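Local coordinates for protein 2-c-methyl-d-erythritol 4-phosphate cytidylyltransferase (Streptococcus pneumoniae, PDB 2VSH) that transfers the cytidylyl group of CTP to D-ribitol 5-phosphate, giving the CDP-activated ribitol used for teichoic acid precursors, at residues A[147-152]-A[156-161]. Numbering follows the deposited sequence.
Sequences IVESTN and ITDIPN
Thr157 and Glu149 meet through both backbone and side chain. The Thr157 hydroxyl OG1 donates to Glu149 OE1 at 2.7 Å, on the anti lone pair of that oxygen. OG1 also accepts the backbone N-H of Thr151, at 3.2 Å from its N. One hydroxyl thus ties two places on 147-152. A chi1 of 52° sets OG1 between the backbone N and the carbonyl carbon of Thr157, facing the segment 147-152. The methyl CG2 lies against Thr151 OG1 and Asn152 ND2; the Asn152 amide is held by its OD1, which accepts from Gln154 N and Phe155 N.

The backbone of Glu149 is held from both its N and its O. Its N donates to Asp158 O at 2.7 Å. Its O accepts from Thr157 N at 2.9 Å and from Asp158 N at 3.2 Å, both from the same face of the carbonyl plane. The carboxylates of Glu149 and Asp158 come close, with OE1 and OD2 2.9 Å apart and the planes 77° apart. Such closeness suggests that a proton may be shared or the acidity of one group lowered.

Val148 has its methyls on the other side of the strand. CG1 rests on Ile156 CG1 at 3.6 Å, and CG2 on CG1 of Ile159. Beyond Glu149, a water bridges Ile147 O and Pro160 O.

Residues 147-149 also pair antiparallel with a strand of the second subunit, where Val202 and Val208 of that subunit pack on Ile159 and Ile156. With Thr157 and Asp158 both opposite Glu149, the arrangement is a classic beta bulge in an antiparallel hairpin-like arm at the dimer interface.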
loop_
_atom_site.group_PDB
_atom_site.type_symbol
_atom_site.label_atom_id
_atom_site.label_comp_id
_atom_site.label_asym_id
_atom_site.label_seq_id
_atom_site.Cartn_x
_atom_site.Cartn_y
_atom_site.Cartn_z
ATOM N N ILE A 147 7.037 -3.852 -3.071
ATOM C CA ILE A 147 6.239 -4.127 -4.255
ATOM C C ILE A 147 6.852 -5.279 -5.040
ATOM O O ILE A 147 8.042 -5.266 -5.371
ATOM C CB ILE A 147 6.086 -2.856 -5.146
ATOM C CG1 ILE A 147 5.284 -1.762 -4.418
ATOM C CG2 ILE A 147 5.465 -3.185 -6.485
ATOM C CD1 ILE A 147 3.941 -2.219 -3.801
ATOM N N VAL A 148 6.017 -6.273 -5.318
ATOM C CA VAL A 148 6.394 -7.434 -6.105
ATOM C C VAL A 148 5.564 -7.459 -7.406
ATOM O O VAL A 148 4.359 -7.193 -7.387
ATOM C CB VAL A 148 6.208 -8.715 -5.253
ATOM C CG1 VAL A 148 5.821 -9.896 -6.082
ATOM C CG2 VAL A 148 7.470 -8.994 -4.457
ATOM N N GLU A 149 6.221 -7.762 -8.529
ATOM C CA GLU A 149 5.537 -7.889 -9.818
ATOM C C GLU A 149 5.331 -9.355 -10.197
ATOM O O GLU A 149 6.239 -10.181 -10.077
ATOM C CB GLU A 149 6.328 -7.188 -10.928
ATOM C CG GLU A 149 5.555 -7.020 -12.229
ATOM C CD GLU A 149 6.445 -7.127 -13.440
ATOM O OE1 GLU A 149 6.783 -8.273 -13.843
ATOM O OE2 GLU A 149 6.815 -6.066 -13.989
ATOM N N SER A 150 4.127 -9.668 -10.652
ATOM C CA SER A 150 3.836 -10.969 -11.233
ATOM C C SER A 150 2.813 -10.790 -12.342
ATOM O O SER A 150 1.662 -10.448 -12.070
ATOM C CB SER A 150 3.300 -11.935 -10.172
ATOM O OG SER A 150 3.032 -13.204 -10.747
ATOM N N THR A 151 3.233 -11.013 -13.589
ATOM C CA THR A 151 2.324 -10.920 -14.741
ATOM C C THR A 151 1.312 -12.067 -14.743
ATOM O O THR A 151 0.161 -11.906 -15.174
ATOM C CB THR A 151 3.102 -10.927 -16.080
ATOM O OG1 THR A 151 4.051 -11.998 -16.066
ATOM C CG2 THR A 151 3.853 -9.617 -16.275
ATOM N N ASN A 152 1.754 -13.228 -14.263
ATOM C CA ASN A 152 0.938 -14.437 -14.299
ATOM C C ASN A 152 0.119 -14.635 -13.025
ATOM O O ASN A 152 -0.872 -15.370 -13.025
ATOM C CB ASN A 152 1.819 -15.665 -14.581
ATOM C CG ASN A 152 3.020 -15.745 -13.646
ATOM O OD1 ASN A 152 2.883 -16.078 -12.477
ATOM N ND2 ASN A 152 4.199 -15.430 -14.161
ATOM N N ILE A 156 6.782 -14.814 -8.974
ATOM C CA ILE A 156 7.336 -13.476 -9.141
ATOM C C ILE A 156 8.066 -13.379 -10.475
ATOM O O ILE A 156 8.967 -14.176 -10.768
ATOM C CB ILE A 156 8.278 -13.066 -7.979
ATOM C CG1 ILE A 156 7.519 -13.050 -6.649
ATOM C CG2 ILE A 156 8.892 -11.705 -8.260
ATOM C CD1 ILE A 156 8.385 -12.701 -5.425
ATOM N N THR A 157 7.654 -12.408 -11.283
ATOM C CA THR A 157 8.317 -12.149 -12.559
ATOM C C THR A 157 9.334 -11.023 -12.429
ATOM O O THR A 157 10.227 -10.899 -13.267
ATOM C CB THR A 157 7.322 -11.899 -13.693
ATOM O OG1 THR A 157 6.381 -10.887 -13.313
ATOM C CG2 THR A 157 6.587 -13.182 -14.013
ATOM N N ASP A 158 9.168 -10.188 -11.399
ATOM C CA ASP A 158 10.296 -9.448 -10.790
ATOM C C ASP A 158 9.957 -8.510 -9.630
ATOM O O ASP A 158 8.794 -8.335 -9.253
ATOM C CB ASP A 158 11.215 -8.751 -11.819
ATOM C CG ASP A 158 10.612 -7.504 -12.394
ATOM O OD1 ASP A 158 11.288 -6.445 -12.369
ATOM O OD2 ASP A 158 9.460 -7.583 -12.868
ATOM N N ILE A 159 11.015 -7.968 -9.034
ATOM C CA ILE A 159 10.923 -7.005 -7.956
ATOM C C ILE A 159 11.516 -5.698 -8.478
ATOM O O ILE A 159 12.724 -5.627 -8.740
ATOM C CB ILE A 159 11.675 -7.498 -6.682
ATOM C CG1 ILE A 159 10.764 -8.393 -5.841
ATOM C CG2 ILE A 159 12.113 -6.336 -5.808
ATOM C CD1 ILE A 159 11.093 -9.842 -5.884
ATOM N N PRO A 160 10.663 -4.675 -8.671
ATOM C CA PRO A 160 11.165 -3.364 -9.072
ATOM C C PRO A 160 12.126 -2.783 -8.039
ATOM O O PRO A 160 12.041 -3.105 -6.855
ATOM C CB PRO A 160 9.898 -2.500 -9.147
ATOM C CG PRO A 160 8.768 -3.453 -9.280
ATOM C CD PRO A 160 9.193 -4.698 -8.557
ATOM N N ASN A 161 13.043 -1.944 -8.505
ATOM C CA ASN A 161 13.933 -1.204 -7.626
ATOM C C ASN A 161 13.109 -0.247 -6.753
ATOM O O ASN A 161 12.557 0.743 -7.245
ATOM C CB ASN A 161 14.971 -0.451 -8.464
ATOM C CG ASN A 161 16.017 0.249 -7.623
ATOM O OD1 ASN A 161 17.076 0.623 -8.128
ATOM N ND2 ASN A 161 15.736 0.428 -6.340
HETATM O O HOH W 1 9.956 -3.529 -5.031
#